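Local coordinates for L-Ribose isomerase (PDB 4Q0S), which isomerises the rare aldose L-ribose, probably to the ketose L-ribulose, using a metal-bearing active site inside a cupin barrel, at residues 142-147 with 194-199; 28-33 with 38-43; 111-116 with 166-171; 81-86 with 235-240; 70-75 with 173-178. One frame throughout, in Å; residues are numbered along the deposited sequence.

Contact 1. Residues 142-147 with 194-199. With CO (cobalt (II) ion), chain B.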
# COMPACT_ATOMS: atom_id res chain seq x y z
N SER A 142 32.01 2.62 -20.47
CA SER A 142 32.53 2.23 -21.77
C SER A 142 33.22 3.47 -22.32
O SER A 142 32.64 4.55 -22.34
CB SER A 142 31.39 1.81 -22.69
OG SER A 142 30.55 2.92 -22.97
N ALA A 143 34.47 3.31 -22.76
CA ALA A 143 35.21 4.44 -23.31
C ALA A 143 34.67 4.86 -24.67
O ALA A 143 34.52 4.03 -25.57
CB ALA A 143 36.69 4.08 -23.43
N GLU A 144 34.36 6.15 -24.80
CA GLU A 144 33.84 6.67 -26.06
C GLU A 144 34.98 7.35 -26.83
O GLU A 144 35.40 8.46 -26.48
CB GLU A 144 32.71 7.67 -25.80
CG GLU A 144 31.96 8.08 -27.06
CD GLU A 144 30.74 8.93 -26.76
OE1 GLU A 144 30.90 10.05 -26.24
OE2 GLU A 144 29.61 8.46 -27.05
N SER A 145 35.46 6.68 -27.86
CA SER A 145 36.56 7.17 -28.68
C SER A 145 36.48 8.63 -29.12
O SER A 145 35.46 9.08 -29.65
CB SER A 145 36.71 6.29 -29.93
OG SER A 145 37.79 6.72 -30.73
N GLY A 146 37.57 9.36 -28.90
CA GLY A 146 37.65 10.75 -29.30
C GLY A 146 36.83 11.78 -28.54
O GLY A 146 36.52 12.84 -29.08
N VAL A 147 36.49 11.48 -27.29
CA VAL A 147 35.71 12.43 -26.50
C VAL A 147 36.00 12.34 -25.00
O VAL A 147 35.98 11.26 -24.41
CB VAL A 147 34.19 12.24 -26.73
CG1 VAL A 147 33.77 10.84 -26.33
CG2 VAL A 147 33.41 13.28 -25.95
N HIS A 194 24.98 5.00 -13.63
CA HIS A 194 25.42 6.06 -14.54
C HIS A 194 25.39 5.61 -15.99
O HIS A 194 25.55 4.43 -16.30
CB HIS A 194 26.83 6.53 -14.20
CG HIS A 194 26.91 7.35 -12.94
ND1 HIS A 194 26.16 8.48 -12.74
CD2 HIS A 194 27.68 7.20 -11.84
CE1 HIS A 194 26.46 9.00 -11.56
NE2 HIS A 194 27.38 8.24 -10.99
N ARG A 195 25.19 6.58 -16.87
CA ARG A 195 25.19 6.32 -18.30
C ARG A 195 26.55 5.74 -18.66
O ARG A 195 27.53 5.95 -17.95
CB ARG A 195 24.95 7.63 -19.06
CG ARG A 195 25.95 8.73 -18.70
CD ARG A 195 25.76 9.95 -19.58
NE ARG A 195 24.58 10.73 -19.22
CZ ARG A 195 24.53 11.56 -18.19
NH1 ARG A 195 25.58 11.72 -17.40
NH2 ARG A 195 23.41 12.24 -17.94
N LYS A 196 26.60 5.02 -19.78
CA LYS A 196 27.80 4.38 -20.31
C LYS A 196 28.28 3.17 -19.52
O LYS A 196 29.36 2.64 -19.77
CB LYS A 196 28.93 5.42 -20.46
CG LYS A 196 28.64 6.45 -21.55
CD LYS A 196 29.78 7.45 -21.70
CE LYS A 196 29.58 8.35 -22.92
NZ LYS A 196 28.33 9.14 -22.81
N HIS A 197 27.46 2.72 -18.57
CA HIS A 197 27.79 1.55 -17.78
C HIS A 197 26.95 0.36 -18.17
O HIS A 197 25.72 0.47 -18.25
CB HIS A 197 27.58 1.83 -16.29
CG HIS A 197 28.70 2.61 -15.67
ND1 HIS A 197 29.80 2.00 -15.11
CD2 HIS A 197 28.91 3.94 -15.58
CE1 HIS A 197 30.65 2.93 -14.70
NE2 HIS A 197 30.13 4.11 -14.97
N LEU A 198 27.60 -0.77 -18.42
CA LEU A 198 26.89 -1.99 -18.77
C LEU A 198 26.11 -2.45 -17.55
O LEU A 198 26.62 -2.44 -16.43
CB LEU A 198 27.87 -3.09 -19.16
CG LEU A 198 28.57 -3.00 -20.51
CD1 LEU A 198 29.72 -4.00 -20.54
CD2 LEU A 198 27.57 -3.28 -21.64
N HIS A 199 24.86 -2.85 -17.76
CA HIS A 199 24.05 -3.32 -16.65
C HIS A 199 22.95 -4.26 -17.11
O HIS A 199 22.55 -4.27 -18.28
CB HIS A 199 23.45 -2.15 -15.87
CG HIS A 199 22.61 -1.23 -16.68
ND1 HIS A 199 23.14 -0.32 -17.58
CD2 HIS A 199 21.26 -1.08 -16.76
CE1 HIS A 199 22.15 0.33 -18.17
NE2 HIS A 199 21.01 -0.11 -17.69
CO CO B . 19.12 0.54 -18.87
O HOH W 1 28.67 10.95 -24.68
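Lys196 and Ser142 carry most of this contact, with Glu144 adding its carboxylate at the exposed end. The backbone N of Ser142 gives its hydrogen to Lys196 O, 2.7 Å away, in a moderately bent bond (N-H...O 149°) whose donor lies 15° from the carbonyl plane. Ser142 OG, set between its own backbone N and carbonyl carbon (chi1 65°), adds a second, weak bond to Lys196 O at 3.4 Å. One carbonyl thus takes a main-chain and a side-chain donor from a single serine. Lys196 stands at the third position of the type II beta turn His194 to His197, with a positive phi, and its side chain runs toward Glu144. The two side chains cross at about a right angle, nearest at Lys196 CE to Glu144 OE1, 4.0 Å. The charged ends do not join directly: a water donates to Glu144 OE1 and accepts from Lys196 NZ, 2.6 Å off. The bend at chi4 turns the ammonium group away to Gly120 O and to Gly87 O of the second subunit. Further along, His199 binds the cobalt (II) ion through NE2 at 2.3 Å, together with His117, His119 and Glu124, as in other cupin metal sites. Its ring is steered by ND1, which donates to His197 O at 2.8 Å with the oxygen in the ring plane. The buried lysine charge is therefore met largely by carbonyl oxygens and water, while the poorly ordered Glu144 acts through the shared water and probably a weak longer-range attraction.

Contact 2. Residues 28-33 with 38-43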
# COMPACT_ATOMS: atom_id res chain seq x y z
N GLU A 28 -2.31 -8.21 -15.70
CA GLU A 28 -2.09 -8.60 -14.31
C GLU A 28 -1.02 -7.72 -13.72
O GLU A 28 -1.09 -7.35 -12.55
CB GLU A 28 -1.61 -10.05 -14.18
CG GLU A 28 -2.69 -11.11 -14.16
CD GLU A 28 -3.64 -10.97 -12.98
OE1 GLU A 28 -3.25 -10.42 -11.93
OE2 GLU A 28 -4.79 -11.44 -13.10
N ALA A 29 -0.00 -7.41 -14.53
CA ALA A 29 1.11 -6.59 -14.07
C ALA A 29 0.64 -5.18 -13.78
O ALA A 29 1.09 -4.57 -12.82
CB ALA A 29 2.23 -6.58 -15.12
N ALA A 30 -0.26 -4.66 -14.61
CA ALA A 30 -0.77 -3.32 -14.40
C ALA A 30 -1.57 -3.26 -13.10
O ALA A 30 -1.54 -2.26 -12.39
CB ALA A 30 -1.65 -2.90 -15.58
N ALA A 31 -2.27 -4.34 -12.78
CA ALA A 31 -3.06 -4.40 -11.55
C ALA A 31 -2.11 -4.42 -10.37
O ALA A 31 -2.32 -3.75 -9.35
CB ALA A 31 -3.95 -5.66 -11.54
N LEU A 32 -1.04 -5.19 -10.50
CA LEU A 32 -0.04 -5.27 -9.44
C LEU A 32 0.53 -3.86 -9.23
O LEU A 32 0.70 -3.40 -8.10
CB LEU A 32 1.06 -6.26 -9.83
CG LEU A 32 2.21 -6.48 -8.85
CD1 LEU A 32 1.68 -7.04 -7.53
CD2 LEU A 32 3.21 -7.46 -9.46
N GLY A 33 0.81 -3.18 -10.33
CA GLY A 33 1.35 -1.84 -10.24
C GLY A 33 0.43 -0.89 -9.49
O GLY A 33 0.88 -0.11 -8.66
N TYR A 38 1.37 2.69 -8.15
CA TYR A 38 2.06 3.34 -9.27
C TYR A 38 0.91 3.89 -10.13
O TYR A 38 -0.07 3.19 -10.38
CB TYR A 38 2.91 2.35 -10.08
CG TYR A 38 3.88 3.06 -11.00
CD1 TYR A 38 5.04 3.67 -10.49
CD2 TYR A 38 3.61 3.19 -12.36
CE1 TYR A 38 5.89 4.41 -11.32
CE2 TYR A 38 4.45 3.93 -13.19
CZ TYR A 38 5.59 4.54 -12.67
OH TYR A 38 6.40 5.28 -13.50
N PRO A 39 1.01 5.15 -10.58
CA PRO A 39 -0.04 5.78 -11.39
C PRO A 39 -0.12 5.28 -12.83
O PRO A 39 0.30 5.96 -13.76
CB PRO A 39 0.31 7.26 -11.32
CG PRO A 39 1.83 7.22 -11.33
CD PRO A 39 2.13 6.09 -10.36
N ILE A 40 -0.69 4.09 -13.01
CA ILE A 40 -0.83 3.50 -14.33
C ILE A 40 -2.14 3.92 -15.00
O ILE A 40 -3.23 3.64 -14.51
CB ILE A 40 -0.78 1.96 -14.23
CG1 ILE A 40 0.62 1.53 -13.77
CG2 ILE A 40 -1.13 1.33 -15.58
CD1 ILE A 40 0.81 0.05 -13.68
N THR A 41 -2.02 4.61 -16.13
CA THR A 41 -3.17 5.07 -16.90
C THR A 41 -3.49 4.04 -17.99
O THR A 41 -2.71 3.13 -18.24
CB THR A 41 -2.88 6.42 -17.58
OG1 THR A 41 -1.70 6.30 -18.39
CG2 THR A 41 -2.66 7.50 -16.53
N GLU A 42 -4.65 4.19 -18.63
CA GLU A 42 -5.06 3.27 -19.67
C GLU A 42 -4.08 3.20 -20.83
O GLU A 42 -3.74 2.12 -21.30
CB GLU A 42 -6.43 3.64 -20.22
CG GLU A 42 -7.58 3.26 -19.33
CD GLU A 42 -8.91 3.71 -19.89
OE1 GLU A 42 -9.22 3.35 -21.05
OE2 GLU A 42 -9.65 4.42 -19.17
N LYS A 43 -3.62 4.37 -21.28
CA LYS A 43 -2.68 4.43 -22.40
C LYS A 43 -1.37 3.70 -22.11
O LYS A 43 -0.70 3.23 -23.03
CB LYS A 43 -2.39 5.89 -22.76
CG LYS A 43 -1.74 6.67 -21.63
CD LYS A 43 -1.03 7.91 -22.15
CE LYS A 43 -1.98 8.87 -22.84
NZ LYS A 43 -1.27 10.09 -23.34
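A helix end and the turn that follows it make this contact: Gly33 lies in the last turn of helix 19-35, and the chain doubles back through Tyr38 to lay Ile40 against the helix flank. The link between the backbones is Tyr38 N to Gly33 O, 2.9 Å long and nearly straight (167°), although the donor is tilted 34° from the carbonyl plane. Tyr38 CB rests beside the same oxygen, 3.5 Å from Gly33 O, while the ring, with CG anti to the backbone N (chi1 -166°), swings off the helix and takes Pro39 CD over one face. Pro39 is the centre of an inverse gamma turn that brings Ile40 round to face the helix. Ile40 CD1, at the end of an extended branch, reaches in to Ala30 O at 3.5 Å and packs against the bare CA of Gly33 at 4.0 Å. The other branch, Ile40 CG2, touches Ala30 CB at 4.3 Å. Phe77 of strand 73-82 packs on both Ala30 and Ile40, Val45 does likewise from the loop, and Tyr38 OH is hydrogen-bonded to Asp103 and Ser79, which fastens the turn to strands 101-108 and 73-82.

Contact 3. Residues 111-116 with 166-171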
# COMPACT_ATOMS: atom_id res chain seq x y z
N GLY A 111 13.40 -15.41 -12.18
CA GLY A 111 14.35 -15.97 -13.13
C GLY A 111 14.58 -15.15 -14.39
O GLY A 111 15.61 -15.30 -15.04
N LYS A 112 13.64 -14.28 -14.73
CA LYS A 112 13.75 -13.47 -15.94
C LYS A 112 14.70 -12.27 -15.78
O LYS A 112 14.95 -11.81 -14.67
CB LYS A 112 12.35 -13.01 -16.37
CG LYS A 112 11.33 -14.17 -16.47
CD LYS A 112 11.53 -15.00 -17.73
CE LYS A 112 10.49 -16.13 -17.87
NZ LYS A 112 10.72 -17.26 -16.94
N PHE A 113 15.21 -11.77 -16.91
CA PHE A 113 16.17 -10.67 -16.89
C PHE A 113 15.86 -9.48 -17.80
O PHE A 113 15.12 -9.60 -18.78
CB PHE A 113 17.56 -11.12 -17.39
CG PHE A 113 18.20 -12.23 -16.61
CD1 PHE A 113 17.67 -13.52 -16.63
CD2 PHE A 113 19.38 -12.00 -15.91
CE1 PHE A 113 18.33 -14.56 -15.97
CE2 PHE A 113 20.04 -13.03 -15.26
CZ PHE A 113 19.52 -14.31 -15.28
N CYS A 114 16.46 -8.34 -17.46
CA CYS A 114 16.44 -7.16 -18.31
C CYS A 114 17.90 -7.42 -18.75
O CYS A 114 18.82 -7.32 -17.95
CB CYS A 114 16.37 -5.86 -17.51
SG CYS A 114 16.65 -4.38 -18.54
N PRO A 115 18.11 -7.80 -20.02
CA PRO A 115 19.44 -8.11 -20.57
C PRO A 115 20.56 -7.07 -20.55
O PRO A 115 20.32 -5.86 -20.51
CB PRO A 115 19.11 -8.60 -21.97
CG PRO A 115 17.97 -7.72 -22.35
CD PRO A 115 17.11 -7.76 -21.10
N PRO A 116 21.82 -7.55 -20.58
CA PRO A 116 23.00 -6.68 -20.58
C PRO A 116 22.92 -5.61 -21.66
O PRO A 116 22.68 -5.91 -22.83
CB PRO A 116 24.14 -7.66 -20.83
CG PRO A 116 23.70 -8.86 -20.07
CD PRO A 116 22.22 -8.96 -20.46
N ALA A 166 21.59 -18.71 -12.93
CA ALA A 166 21.23 -19.29 -14.21
C ALA A 166 20.98 -18.19 -15.24
O ALA A 166 20.11 -17.34 -15.05
CB ALA A 166 19.98 -20.16 -14.07
N LEU A 167 21.76 -18.21 -16.32
CA LEU A 167 21.63 -17.22 -17.38
C LEU A 167 20.88 -17.82 -18.56
O LEU A 167 20.84 -19.04 -18.73
CB LEU A 167 23.03 -16.76 -17.81
CG LEU A 167 23.87 -16.04 -16.75
CD1 LEU A 167 25.26 -15.73 -17.32
CD2 LEU A 167 23.17 -14.75 -16.34
N PRO A 168 20.28 -16.97 -19.40
CA PRO A 168 19.54 -17.48 -20.56
C PRO A 168 20.44 -18.28 -21.51
O PRO A 168 21.60 -17.91 -21.73
CB PRO A 168 19.00 -16.20 -21.22
CG PRO A 168 18.91 -15.23 -20.07
CD PRO A 168 20.18 -15.50 -19.31
N LYS A 169 19.91 -19.37 -22.05
CA LYS A 169 20.67 -20.21 -22.97
C LYS A 169 21.02 -19.41 -24.22
O LYS A 169 20.14 -18.83 -24.86
CB LYS A 169 19.85 -21.44 -23.37
CG LYS A 169 19.45 -22.34 -22.21
CD LYS A 169 20.66 -22.90 -21.48
CE LYS A 169 20.23 -23.90 -20.42
NZ LYS A 169 19.19 -23.33 -19.52
N GLY A 170 22.30 -19.39 -24.55
CA GLY A 170 22.74 -18.66 -25.73
C GLY A 170 22.95 -17.18 -25.49
O GLY A 170 23.19 -16.42 -26.43
N ARG A 171 22.85 -16.76 -24.23
CA ARG A 171 23.03 -15.35 -23.88
C ARG A 171 24.07 -15.22 -22.76
O ARG A 171 24.41 -14.12 -22.34
CB ARG A 171 21.70 -14.75 -23.38
CG ARG A 171 20.55 -14.79 -24.38
CD ARG A 171 20.76 -13.80 -25.51
NE ARG A 171 19.70 -13.87 -26.51
CZ ARG A 171 18.61 -13.11 -26.51
NH1 ARG A 171 18.42 -12.20 -25.57
NH2 ARG A 171 17.70 -13.26 -27.47
O HOH W 2 17.63 -16.73 -13.84
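The ring of Phe113 is met by three consecutive residues, Ala166, Leu167 and Pro168, each in a different way. Pro168 lies over one face, its CD 4.2 Å from the ring centroid and 23° off the normal, a CH-pi contact displaced toward the CE1 rim. Ala166 offers its carbonyl to the ring edge, with Ala166 O 3.1 Å from Phe113 CZ and close to the ring plane, so the oxygen faces the hydrogen-bearing rim of the ring. Leu167 comes in obliquely: its CB points away from the strand, but the CD2 branch returns to lie 3.7 Å from Phe113 CE2. The aromatic side chain projects toward the loop with CG anti to its carbonyl carbon (chi1 -59°).

Phe113 belongs to strand 113-118, which lies in the smaller antiparallel sheet of the cupin barrel beside strand 199-202; the next residue, Cys114, touches the bound ribitol. The contact therefore lays the long connection between strands 132-137 and 180-185 against a strand that borders the sugar pocket, probably on the side turned from the sugar.

A water bridges the two backbones, donating to Gly111 O and to Ala166 O, each at 2.8 Å. The same Ala166 carbonyl thus serves both the ring edge and the water. On the loop side, Pro168 O accepts from Arg171 N at 3.0 Å, which tightens the turn through Gly170. Farther out, Arg171 forms salt bridges with Glu72 and Asp56, and the ring of Tyr175 meets that of Phe113 with the planes about 70° apart.

Contact 4. Residues 81-86 with 235-240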
# COMPACT_ATOMS: atom_id res chain seq x y z
N ASN A 81 8.18 10.61 -19.68
CA ASN A 81 9.37 10.63 -20.51
C ASN A 81 9.36 12.06 -21.04
O ASN A 81 9.02 12.33 -22.19
CB ASN A 81 9.29 9.60 -21.64
CG ASN A 81 10.65 9.30 -22.23
OD1 ASN A 81 11.68 9.39 -21.55
ND2 ASN A 81 10.67 8.92 -23.50
N GLU A 82 9.71 12.96 -20.14
CA GLU A 82 9.74 14.39 -20.38
C GLU A 82 11.10 14.87 -20.88
O GLU A 82 12.12 14.69 -20.21
CB GLU A 82 9.37 15.11 -19.08
CG GLU A 82 9.65 16.60 -19.05
CD GLU A 82 8.96 17.34 -20.18
OE1 GLU A 82 7.79 17.01 -20.49
OE2 GLU A 82 9.59 18.26 -20.74
N PRO A 83 11.12 15.49 -22.07
CA PRO A 83 12.38 15.99 -22.64
C PRO A 83 13.05 17.03 -21.74
O PRO A 83 14.27 17.07 -21.65
CB PRO A 83 11.93 16.60 -23.97
CG PRO A 83 10.76 15.74 -24.36
CD PRO A 83 10.02 15.63 -23.03
N ALA A 84 12.24 17.84 -21.07
CA ALA A 84 12.75 18.90 -20.20
C ALA A 84 13.56 19.91 -21.03
O ALA A 84 14.56 20.46 -20.58
CB ALA A 84 13.61 18.31 -19.09
N VAL A 85 13.09 20.14 -22.25
CA VAL A 85 13.75 21.07 -23.17
C VAL A 85 13.27 22.50 -22.97
O VAL A 85 14.03 23.44 -23.22
CB VAL A 85 13.51 20.64 -24.64
CG1 VAL A 85 13.68 21.82 -25.58
CG2 VAL A 85 14.48 19.52 -25.00
N ASP A 86 12.04 22.66 -22.51
CA ASP A 86 11.47 23.99 -22.28
C ASP A 86 12.21 24.78 -21.21
O ASP A 86 12.46 24.27 -20.12
CB ASP A 86 10.00 23.90 -21.89
CG ASP A 86 9.13 23.42 -23.03
OD1 ASP A 86 9.11 22.21 -23.31
OD2 ASP A 86 8.46 24.28 -23.65
N PRO A 235 15.82 18.66 -33.15
CA PRO A 235 16.10 17.98 -34.42
C PRO A 235 16.84 16.65 -34.29
O PRO A 235 16.31 15.60 -34.66
CB PRO A 235 16.89 19.02 -35.20
CG PRO A 235 16.20 20.28 -34.80
CD PRO A 235 16.05 20.12 -33.29
N SER A 236 18.06 16.69 -33.77
CA SER A 236 18.89 15.50 -33.61
C SER A 236 18.17 14.33 -32.92
O SER A 236 18.37 13.18 -33.28
CB SER A 236 20.17 15.84 -32.84
OG SER A 236 19.87 16.28 -31.53
N TRP A 237 17.35 14.63 -31.92
CA TRP A 237 16.63 13.60 -31.18
C TRP A 237 15.85 12.65 -32.09
O TRP A 237 15.59 11.50 -31.72
CB TRP A 237 15.66 14.25 -30.19
CG TRP A 237 16.33 14.92 -29.03
CD1 TRP A 237 17.48 15.64 -29.05
CD2 TRP A 237 15.83 15.00 -27.69
NE1 TRP A 237 17.74 16.17 -27.81
CE2 TRP A 237 16.74 15.79 -26.95
CE3 TRP A 237 14.70 14.47 -27.04
CZ2 TRP A 237 16.56 16.07 -25.59
CZ3 TRP A 237 14.52 14.76 -25.69
CH2 TRP A 237 15.44 15.55 -24.98
N LEU A 238 15.47 13.13 -33.27
CA LEU A 238 14.70 12.33 -34.22
C LEU A 238 15.43 11.05 -34.64
O LEU A 238 16.53 11.10 -35.18
CB LEU A 238 14.38 13.17 -35.46
CG LEU A 238 13.56 12.48 -36.56
CD1 LEU A 238 12.23 12.00 -36.01
CD2 LEU A 238 13.35 13.47 -37.70
N GLY A 239 14.79 9.91 -34.38
CA GLY A 239 15.37 8.63 -34.74
C GLY A 239 16.52 8.20 -33.84
O GLY A 239 16.98 7.06 -33.89
N MET A 240 16.99 9.12 -33.00
CA MET A 240 18.09 8.85 -32.08
C MET A 240 17.84 7.61 -31.23
O MET A 240 16.77 7.46 -30.63
CB MET A 240 18.30 10.06 -31.18
CG MET A 240 19.48 9.96 -30.23
SD MET A 240 19.53 11.39 -29.14
CE MET A 240 20.07 12.67 -30.29
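Trp237 reaches across to Pro83 and Val85 with the six-membered end of its indole, and no hydrogen bond joins the two segments. Its CB points at the 81-86 segment, and CG, anti to the carbonyl carbon (chi1 -70°), continues that course, so that the ring system extends lengthwise from one loop to the other. Near its root, Ser236 OG lies at the indole edge, in the ring plane. The contacts across begin only at the benzo carbons. CZ3 meets the proline first, 3.6 Å from Pro83 CB and 3.9 Å from Pro83 CA. CH2, at the far tip, sits between the two partners, 3.8 Å from both Pro83 CB and Pro83 O and 4.1 Å from Val85 CG2. CZ2, on the other flank, is likewise 4.1 Å from Val85 CG2. Both partners approach obliquely, and the valine and indole side chains pass each other in opposite directions. Between them the chain is turned by Ala84, whose N donates to Glu82 OE2 at 2.7 Å from the anti side of the carboxylate; this bond probably helps hold the turn that presents Pro83 and Val85 to the indole. Tyr219 and His221 of the same chain pack on Trp237 as well, the histidine edge-to-face. The second subunit closes on the 81-86 loop, placing Phe152 on Pro83 and Leu150 on Val85, while its Arg195 takes the carbonyls of Ala84 and Asp86. With mostly carbon against carbon, the fit of 235-240 here probably rests on shape and on burial of apolar surface.

Contact 5. Residues 70-75 with 173-178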
# COMPACT_ATOMS: atom_id res chain seq x y z
N PRO A 70 15.33 -19.02 -16.89
CA PRO A 70 16.09 -17.85 -17.31
C PRO A 70 15.84 -17.39 -18.74
O PRO A 70 16.31 -18.01 -19.71
CB PRO A 70 17.54 -18.28 -17.08
CG PRO A 70 17.49 -19.75 -17.38
CD PRO A 70 16.22 -20.18 -16.68
N TYR A 71 15.09 -16.30 -18.88
CA TYR A 71 14.80 -15.72 -20.18
C TYR A 71 14.90 -14.21 -20.04
O TYR A 71 14.85 -13.68 -18.93
CB TYR A 71 13.40 -16.13 -20.66
CG TYR A 71 13.35 -17.54 -21.20
CD1 TYR A 71 13.79 -17.82 -22.50
CD2 TYR A 71 12.90 -18.60 -20.42
CE1 TYR A 71 13.80 -19.13 -23.00
CE2 TYR A 71 12.90 -19.91 -20.90
CZ TYR A 71 13.35 -20.16 -22.20
OH TYR A 71 13.36 -21.46 -22.68
N GLU A 72 15.06 -13.52 -21.17
CA GLU A 72 15.17 -12.07 -21.15
C GLU A 72 13.88 -11.46 -21.67
O GLU A 72 13.63 -11.40 -22.89
CB GLU A 72 16.40 -11.63 -21.97
CG GLU A 72 17.66 -12.38 -21.50
CD GLU A 72 18.95 -11.96 -22.19
OE1 GLU A 72 18.91 -11.46 -23.33
OE2 GLU A 72 20.02 -12.15 -21.57
N ALA A 73 13.06 -11.01 -20.73
CA ALA A 73 11.76 -10.42 -21.01
C ALA A 73 11.31 -9.66 -19.77
O ALA A 73 11.65 -10.03 -18.64
CB ALA A 73 10.76 -11.51 -21.36
N MET A 74 10.52 -8.61 -19.97
CA MET A 74 10.06 -7.80 -18.85
C MET A 74 8.93 -6.91 -19.29
O MET A 74 8.61 -6.81 -20.48
CB MET A 74 11.19 -6.91 -18.35
CG MET A 74 11.49 -5.78 -19.33
SD MET A 74 13.01 -4.90 -18.98
CE MET A 74 12.56 -4.13 -17.41
N ILE A 75 8.34 -6.23 -18.32
CA ILE A 75 7.25 -5.31 -18.59
C ILE A 75 7.66 -3.93 -18.10
O ILE A 75 8.30 -3.81 -17.06
CB ILE A 75 5.96 -5.71 -17.84
CG1 ILE A 75 5.41 -7.02 -18.42
CG2 ILE A 75 4.92 -4.59 -17.93
CD1 ILE A 75 4.13 -7.47 -17.79
N SER A 173 27.42 -15.46 -22.43
CA SER A 173 28.57 -14.59 -22.65
C SER A 173 28.26 -13.09 -22.63
O SER A 173 29.16 -12.28 -22.40
CB SER A 173 29.25 -14.95 -23.97
OG SER A 173 28.41 -14.70 -25.08
N SER A 174 27.01 -12.72 -22.87
CA SER A 174 26.66 -11.30 -22.87
C SER A 174 26.82 -10.70 -21.48
O SER A 174 26.89 -9.48 -21.33
CB SER A 174 25.23 -11.10 -23.37
OG SER A 174 24.28 -11.64 -22.46
N TYR A 175 26.88 -11.56 -20.46
CA TYR A 175 27.01 -11.11 -19.08
C TYR A 175 28.44 -11.06 -18.54
O TYR A 175 28.69 -10.51 -17.47
CB TYR A 175 26.18 -12.02 -18.16
CG TYR A 175 24.68 -11.95 -18.39
CD1 TYR A 175 24.09 -12.56 -19.50
CD2 TYR A 175 23.86 -11.25 -17.50
CE1 TYR A 175 22.72 -12.48 -19.71
CE2 TYR A 175 22.48 -11.16 -17.70
CZ TYR A 175 21.92 -11.78 -18.81
OH TYR A 175 20.56 -11.68 -19.02
N GLU A 176 29.37 -11.63 -19.30
CA GLU A 176 30.79 -11.70 -18.94
C GLU A 176 31.38 -10.46 -18.27
O GLU A 176 31.99 -10.57 -17.20
CB GLU A 176 31.63 -12.03 -20.17
CG GLU A 176 31.75 -13.50 -20.49
CD GLU A 176 32.41 -14.28 -19.37
OE1 GLU A 176 31.69 -14.77 -18.47
OE2 GLU A 176 33.66 -14.39 -19.38
N LYS A 177 31.22 -9.31 -18.89
CA LYS A 177 31.78 -8.06 -18.37
C LYS A 177 31.03 -7.42 -17.20
O LYS A 177 31.53 -6.47 -16.58
CB LYS A 177 31.90 -7.03 -19.50
CG LYS A 177 33.01 -7.30 -20.49
CD LYS A 177 33.02 -6.24 -21.58
CE LYS A 177 34.34 -6.19 -22.33
NZ LYS A 177 34.66 -7.46 -23.03
N LEU A 178 29.83 -7.91 -16.90
CA LEU A 178 29.05 -7.35 -15.80
C LEU A 178 29.39 -8.11 -14.52
O LEU A 178 28.54 -8.78 -13.93
CB LEU A 178 27.54 -7.45 -16.10
CG LEU A 178 27.06 -6.57 -17.26
CD1 LEU A 178 27.73 -7.00 -18.57
CD2 LEU A 178 25.54 -6.66 -17.37
O HOH W 3 21.81 -10.79 -23.46
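The close part of this contact is a single short bond between Glu72 and Tyr175, whose side chains come from opposite directions. Tyr175 OH donates to Glu72 OE2 at 2.6 Å, meeting the oxygen on its anti side and 32° out of the carboxylate plane. Glu72 OE2 lies at the ring edge, near the ring plane, also 3.3 Å from Tyr175 CE1, and the carboxylate is turned 58° against the ring. An extended chain beyond CG (chi2 -176°) carries the acid across to the phenol. Beside this, the link to Ser174 is loose: Glu72 OE2 and Ser174 OG stand 4.4 Å apart, and a water spans them, donating to Glu72 OE2 at 2.9 Å and to Ser174 OG at 2.8 Å. OE2 is thus gripped by phenol and water, while OE1 forms a salt bridge with Arg171, whose carbonyl is hydrogen-bonded to Ser174 OG. The arginine probably stabilises the negative charge of the buried acid. Glu72 lies just before strand 73-82, and its side chain touches Pro115 of strand 113-118. Tyr175 opens a type I beta turn in the loop leading to strand 180-185, with its ring packed on Pro116 and on Ala200 of strand 199-202.

In the fold
Contacts 3 and 5 are near neighbours, their centres about 3 Å apart, joined by the Arg171 to Glu72 salt bridge and by the backbones of Phe113 and Tyr71; contact 3 is mainly aromatic packing with one water bridge, the other carboxylate chemistry. Contact 5 also packs on contact 1 through Leu178, and on contact 2, where Ile75 meets Ala29. Contacts 2, 4 and 5 are buried, whereas contacts 1 and 3 each include exposed residues. Contacts 4 and 5 use opposite ends of strand 73-82, their centres about 28 Å apart. Contact 1 alone includes a cobalt ligand; it, contact 2 and contact 4 also touch the second subunit.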